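Local coordinates for protein haloperoxidase (Corallina officinalis, PDB 1QHB) that catalyses the vanadate-dependent halogenation of organic substrates with bromide and hydrogen peroxide, working as a homododecamer that also binds calcium, at residues D265-E270 against Q508-D513; S279-I284 against D515-V520. All coordinates share one frame; numbering follows the deposited sequence.

Both contacts join the same two parts of the fold, the antiparallel sheet of strands 270-273, 276-285 and 313-318 with the loop before it, and the hairpin of strands 510-512 and 519-521. Their centres lie about 9 Å apart. Interaction 1 uses the first hairpin strand and interaction 2 the connecting loop, at Asp517. Glu511 O meets Val520 N at 2.8 Å, and Asp513 N meets Lys518 O at 2.9 Å, both probable hydrogen bonds. Interaction 1 is mainly aromatic packing; interaction 2 is a salt bridge plus a hydrogen bond to a backbone oxygen. Arg281 links them through a further salt bridge to Asp268. Both are surface contacts away from the vanadate and calcium sites.

Interaction 1 of 2, residues D265-E270 against Q508-D513; sequences DEFDGE and QVFEVD
Phe267 and Phe510 each hold CG anti to the carbonyl carbon and beside the backbone N (chi1 -49° and -69°), and in this setting their rings meet. This is surface packing between the loop before strand 270-273 and the first strand of the 510-521 beta hairpin. The two backbones stay well separated, with 8.8 Å between Phe267 CA and Phe510 CA. The rings bridge the distance. Phe267 CD1 lies 3.7 Å from Phe510 CZ, and the neighbouring CE1 is almost as near to the same atom. The rings meet obliquely, planes at 45°, and their centroids are 5.7 Å apart.

Gln508 adds a polar group beside this pair. Its chain runs extended beyond CG and crosses Phe267 at about a right angle. The amide plane stands perpendicular to the Phe267 ring. Glu266 packs its CG against one face of the Phe267 ring, off toward the rim.

Within the loop, Asp265 O accepts from both Asp268 N and Glu270 N, which come from opposite faces of the carbonyl plane. On the strand side, Phe510 N bonds to Gln239 OE1. Gln508 OE1 sits at the edge of the Phe267 ring, near its plane, 4.1 Å from Phe267 CE1.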
loop_
_atom_site.group_PDB
_atom_site.type_symbol
_atom_site.label_atom_id
_atom_site.label_comp_id
_atom_site.label_asym_id
_atom_site.label_seq_id
_atom_site.Cartn_x
_atom_site.Cartn_y
_atom_site.Cartn_z
ATOM N N ASP A 265 11.307 -46.353 -45.493
ATOM C CA ASP A 265 11.969 -46.079 -44.209
ATOM C C ASP A 265 10.987 -45.975 -43.064
ATOM O O ASP A 265 11.355 -46.256 -41.919
ATOM C CB ASP A 265 12.781 -44.786 -44.270
ATOM C CG ASP A 265 14.042 -44.904 -45.094
ATOM O OD1 ASP A 265 14.326 -45.992 -45.639
ATOM O OD2 ASP A 265 14.800 -43.930 -45.220
ATOM N N GLU A 266 9.750 -45.536 -43.346
ATOM C CA GLU A 266 8.745 -45.457 -42.305
ATOM C C GLU A 266 8.645 -46.766 -41.547
ATOM O O GLU A 266 8.574 -46.819 -40.328
ATOM C CB GLU A 266 7.367 -45.105 -42.873
ATOM C CG GLU A 266 6.278 -45.091 -41.806
ATOM C CD GLU A 266 5.009 -44.409 -42.279
ATOM O OE1 GLU A 266 4.908 -43.988 -43.452
ATOM O OE2 GLU A 266 4.077 -44.276 -41.459
ATOM N N PHE A 267 8.501 -47.845 -42.320
ATOM C CA PHE A 267 8.255 -49.186 -41.797
ATOM C C PHE A 267 9.544 -49.856 -41.397
ATOM O O PHE A 267 9.494 -51.011 -41.045
ATOM C CB PHE A 267 7.493 -50.031 -42.831
ATOM C CG PHE A 267 6.307 -49.215 -43.317
ATOM C CD1 PHE A 267 5.334 -48.864 -42.407
ATOM C CD2 PHE A 267 6.280 -48.709 -44.605
ATOM C CE1 PHE A 267 4.279 -48.081 -42.823
ATOM C CE2 PHE A 267 5.218 -47.920 -45.017
ATOM C CZ PHE A 267 4.216 -47.618 -44.122
ATOM N N ASP A 268 10.672 -49.138 -41.393
ATOM C CA ASP A 268 11.928 -49.662 -40.973
ATOM C C ASP A 268 12.503 -48.874 -39.802
ATOM O O ASP A 268 13.701 -48.939 -39.527
ATOM C CB ASP A 268 12.932 -49.787 -42.123
ATOM C CG ASP A 268 13.990 -50.828 -41.747
ATOM O OD1 ASP A 268 13.684 -51.810 -41.038
ATOM O OD2 ASP A 268 15.133 -50.558 -42.164
ATOM N N GLY A 269 11.653 -48.151 -39.068
ATOM C CA GLY A 269 12.055 -47.509 -37.849
ATOM C C GLY A 269 12.833 -46.231 -38.087
ATOM O O GLY A 269 13.619 -45.860 -37.212
ATOM N N GLU A 270 12.528 -45.588 -39.204
ATOM C CA GLU A 270 13.222 -44.336 -39.487
ATOM C C GLU A 270 12.305 -43.128 -39.239
ATOM O O GLU A 270 11.321 -43.008 -40.009
ATOM C CB GLU A 270 13.684 -44.294 -40.922
ATOM C CG GLU A 270 14.765 -45.325 -41.251
ATOM C CD GLU A 270 16.036 -45.230 -40.426
ATOM O OE1 GLU A 270 16.401 -44.122 -39.970
ATOM O OE2 GLU A 270 16.744 -46.226 -40.157
ATOM N N GLN A 508 -2.938 -48.457 -38.361
ATOM C CA GLN A 508 -1.874 -49.394 -38.693
ATOM C C GLN A 508 -1.136 -49.766 -37.407
ATOM O O GLN A 508 -0.594 -48.882 -36.725
ATOM C CB GLN A 508 -0.870 -48.801 -39.653
ATOM C CG GLN A 508 -1.306 -48.411 -41.052
ATOM C CD GLN A 508 -0.080 -47.953 -41.845
ATOM O OE1 GLN A 508 0.579 -46.962 -41.519
ATOM N NE2 GLN A 508 0.241 -48.702 -42.897
ATOM N N VAL A 509 -1.215 -51.012 -37.005
ATOM C CA VAL A 509 -0.613 -51.497 -35.792
ATOM C C VAL A 509 0.513 -52.449 -36.132
ATOM O O VAL A 509 0.301 -53.426 -36.842
ATOM C CB VAL A 509 -1.608 -52.183 -34.850
ATOM C CG1 VAL A 509 -1.005 -52.401 -33.467
ATOM C CG2 VAL A 509 -2.866 -51.330 -34.674
ATOM N N PHE A 510 1.721 -52.127 -35.654
ATOM C CA PHE A 510 2.884 -52.930 -35.918
ATOM C C PHE A 510 3.482 -53.525 -34.664
ATOM O O PHE A 510 3.274 -53.010 -33.594
ATOM C CB PHE A 510 3.975 -52.069 -36.551
ATOM C CG PHE A 510 3.634 -51.631 -37.937
ATOM C CD1 PHE A 510 3.763 -52.503 -39.007
ATOM C CD2 PHE A 510 3.118 -50.368 -38.142
ATOM C CE1 PHE A 510 3.392 -52.084 -40.287
ATOM C CE2 PHE A 510 2.755 -49.952 -39.408
ATOM C CZ PHE A 510 2.897 -50.804 -40.485
ATOM N N GLU A 511 4.225 -54.574 -34.794
ATOM C CA GLU A 511 4.976 -55.222 -33.713
ATOM C C GLU A 511 6.336 -55.647 -34.309
ATOM O O GLU A 511 6.447 -55.659 -35.551
ATOM C CB GLU A 511 4.291 -56.455 -33.208
ATOM C CG GLU A 511 3.103 -56.252 -32.292
ATOM C CD GLU A 511 2.412 -57.588 -32.030
ATOM O OE1 GLU A 511 3.118 -58.424 -31.438
ATOM O OE2 GLU A 511 1.233 -57.766 -32.402
ATOM N N VAL A 512 7.228 -56.105 -33.459
ATOM C CA VAL A 512 8.544 -56.548 -33.953
ATOM C C VAL A 512 8.393 -58.037 -34.304
ATOM O O VAL A 512 7.823 -58.832 -33.580
ATOM C CB VAL A 512 9.646 -56.283 -32.925
ATOM C CG1 VAL A 512 11.004 -56.839 -33.347
ATOM C CG2 VAL A 512 9.846 -54.781 -32.635
ATOM N N ASP A 513 8.875 -58.457 -35.458
ATOM C CA ASP A 513 8.797 -59.841 -35.907
ATOM C C ASP A 513 9.520 -60.793 -34.977
ATOM O O ASP A 513 10.569 -60.545 -34.373
ATOM C CB ASP A 513 9.430 -59.898 -37.295
ATOM C CG ASP A 513 9.281 -61.246 -37.967
ATOM O OD1 ASP A 513 8.159 -61.598 -38.337
ATOM O OD2 ASP A 513 10.244 -62.002 -38.101
#

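Interaction 2 of 2, residues S279-I284 against D515-V520; sequences SQRVRI and DEDKLV
Arg281 and Asp517 carry this contact with one salt bridge and one further hydrogen bond. The salt bridge runs from Arg281 NE to Asp517 OD2, at 2.7 Å. It is nearly straight, with an angle of 172° at the hydrogen. NE meets the syn side of OD2 but stands somewhat out of the carboxylate plane. OD2 itself lies close to the guanidinium plane. The two flat groups are turned nearly perpendicular, so the carboxylate is not coplanar with the guanidinium, and of its two oxygens OD2 takes the bond.

The second hydrogen bond goes to the backbone. Arg281 NH2 donates to Asp517 O over 3.0 Å. The carbonyl oxygen is in the guanidinium plane, while the donor stands above the carbonyl plane. The grip is thus side-on, with NE and NH2 each taking a different oxygen of the same residue. An extended chain from CG to NE carries the guanidinium across. Asp517 comes from the opposite direction, with CG anti to its backbone N (chi1 180°).

Arg281 NH2 also forms a second salt bridge, with Asp268 OD1. Asp517 OD1 accepts a hydrogen bond from the backbone Leu319 N, so both carboxylate oxygens are engaged. A separate local salt bridge joins Lys518 NZ to Glu516 OE2 at 3.0 Å.

Each residue lies in a local turn. Ser279 OG accepts from Arg281 N at 3.2 Å, which forms an ST turn. Asp517 is the centre of an inverse gamma turn. The arrangement is a surface salt bridge that ties strand 276-285 to the turn of a beta hairpin. That strand is central in an antiparallel sheet, three-stranded within the chain and continued into a second subunit through Ser279.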
loop_
_atom_site.group_PDB
_atom_site.type_symbol
_atom_site.label_atom_id
_atom_site.label_comp_id
_atom_site.label_asym_id
_atom_site.label_seq_id
_atom_site.Cartn_x
_atom_site.Cartn_y
_atom_site.Cartn_z
ATOM N N SER A 279 16.993 -43.151 -36.014
ATOM C CA SER A 279 16.738 -44.578 -36.157
ATOM C C SER A 279 16.180 -45.076 -34.818
ATOM O O SER A 279 16.828 -44.725 -33.838
ATOM C CB SER A 279 18.093 -45.287 -36.450
ATOM O OG SER A 279 17.869 -46.678 -36.267
ATOM N N GLN A 280 15.136 -45.879 -34.763
ATOM C CA GLN A 280 14.597 -46.422 -33.562
ATOM C C GLN A 280 15.380 -47.642 -33.053
ATOM O O GLN A 280 15.071 -48.177 -31.969
ATOM C CB GLN A 280 13.136 -46.892 -33.763
ATOM C CG GLN A 280 12.174 -45.775 -34.124
ATOM C CD GLN A 280 11.575 -45.106 -32.890
ATOM O OE1 GLN A 280 12.289 -44.870 -31.904
ATOM N NE2 GLN A 280 10.260 -44.833 -32.978
ATOM N N ARG A 281 16.382 -48.107 -33.790
ATOM C CA ARG A 281 17.102 -49.313 -33.375
ATOM C C ARG A 281 18.027 -48.992 -32.207
ATOM O O ARG A 281 18.757 -47.998 -32.308
ATOM C CB ARG A 281 17.895 -49.873 -34.575
ATOM C CG ARG A 281 16.997 -50.379 -35.694
ATOM C CD ARG A 281 17.762 -51.205 -36.721
ATOM N NE ARG A 281 16.871 -52.206 -37.325
ATOM C CZ ARG A 281 15.960 -51.936 -38.268
ATOM N NH1 ARG A 281 15.843 -50.734 -38.833
ATOM N NH2 ARG A 281 15.188 -52.892 -38.738
ATOM N N VAL A 282 17.950 -49.781 -31.145
ATOM C CA VAL A 282 18.740 -49.569 -29.952
ATOM C C VAL A 282 19.980 -50.442 -29.897
ATOM O O VAL A 282 20.066 -51.538 -30.466
ATOM C CB VAL A 282 17.829 -49.925 -28.725
ATOM C CG1 VAL A 282 17.485 -51.424 -28.760
ATOM C CG2 VAL A 282 18.484 -49.567 -27.397
ATOM N N ARG A 283 21.017 -49.980 -29.179
ATOM C CA ARG A 283 22.240 -50.731 -28.972
ATOM C C ARG A 283 21.905 -52.013 -28.235
ATOM O O ARG A 283 20.929 -52.068 -27.476
ATOM C CB ARG A 283 23.305 -49.896 -28.257
ATOM C CG ARG A 283 23.790 -48.732 -29.094
ATOM C CD ARG A 283 24.195 -49.056 -30.502
ATOM N NE ARG A 283 24.881 -47.966 -31.166
ATOM C CZ ARG A 283 25.225 -48.000 -32.453
ATOM N NH1 ARG A 283 24.961 -49.040 -33.226
ATOM N NH2 ARG A 283 25.884 -46.983 -33.009
ATOM N N ILE A 284 22.700 -53.075 -28.501
ATOM C CA ILE A 284 22.372 -54.372 -27.938
ATOM C C ILE A 284 23.281 -54.802 -26.815
ATOM O O ILE A 284 24.430 -55.227 -27.142
ATOM C CB ILE A 284 22.474 -55.455 -29.064
ATOM C CG1 ILE A 284 21.549 -55.096 -30.216
ATOM C CG2 ILE A 284 22.130 -56.843 -28.525
ATOM C CD1 ILE A 284 22.105 -55.586 -31.563
ATOM N N ASP A 515 11.100 -63.539 -35.905
ATOM C CA ASP A 515 12.271 -64.126 -36.521
ATOM C C ASP A 515 13.339 -63.175 -37.010
ATOM O O ASP A 515 14.519 -63.484 -36.991
ATOM C CB ASP A 515 11.854 -64.984 -37.752
ATOM C CG ASP A 515 11.054 -66.198 -37.291
ATOM O OD1 ASP A 515 11.517 -66.875 -36.355
ATOM O OD2 ASP A 515 9.983 -66.439 -37.869
ATOM N N GLU A 516 12.939 -62.040 -37.571
ATOM C CA GLU A 516 13.856 -61.074 -38.132
ATOM C C GLU A 516 13.815 -59.735 -37.410
ATOM O O GLU A 516 12.821 -59.410 -36.750
ATOM C CB GLU A 516 13.378 -60.832 -39.566
ATOM C CG GLU A 516 13.372 -62.092 -40.420
ATOM C CD GLU A 516 13.034 -61.831 -41.875
ATOM O OE1 GLU A 516 13.884 -61.304 -42.616
ATOM O OE2 GLU A 516 11.904 -62.159 -42.270
ATOM N N ASP A 517 14.825 -58.903 -37.646
ATOM C CA ASP A 517 14.819 -57.573 -37.062
ATOM C C ASP A 517 13.965 -56.650 -37.901
ATOM O O ASP A 517 14.481 -55.808 -38.647
ATOM C CB ASP A 517 16.250 -57.068 -36.954
ATOM C CG ASP A 517 16.302 -55.662 -36.350
ATOM O OD1 ASP A 517 15.380 -55.405 -35.533
ATOM O OD2 ASP A 517 17.170 -54.856 -36.674
ATOM N N LYS A 518 12.651 -56.798 -37.920
ATOM C CA LYS A 518 11.807 -55.953 -38.752
ATOM C C LYS A 518 10.427 -55.780 -38.127
ATOM O O LYS A 518 10.081 -56.499 -37.181
ATOM C CB LYS A 518 11.665 -56.576 -40.136
ATOM C CG LYS A 518 10.780 -57.794 -40.198
ATOM C CD LYS A 518 10.649 -58.278 -41.640
ATOM C CE LYS A 518 9.877 -59.580 -41.721
ATOM N NZ LYS A 518 9.878 -60.164 -43.087
ATOM N N LEU A 519 9.666 -54.825 -38.642
ATOM C CA LEU A 519 8.322 -54.589 -38.175
ATOM C C LEU A 519 7.316 -55.403 -38.962
ATOM O O LEU A 519 7.462 -55.441 -40.175
ATOM C CB LEU A 519 7.980 -53.087 -38.427
ATOM C CG LEU A 519 8.660 -52.092 -37.505
ATOM C CD1 LEU A 519 8.287 -50.655 -37.840
ATOM C CD2 LEU A 519 8.324 -52.379 -36.041
ATOM N N VAL A 520 6.305 -56.008 -38.346
ATOM C CA VAL A 520 5.287 -56.731 -39.071
ATOM C C VAL A 520 3.918 -56.259 -38.575
ATOM O O VAL A 520 3.797 -55.799 -37.450
ATOM C CB VAL A 520 5.270 -58.265 -38.932
ATOM C CG1 VAL A 520 6.468 -58.855 -39.661
ATOM C CG2 VAL A 520 5.217 -58.684 -37.463
#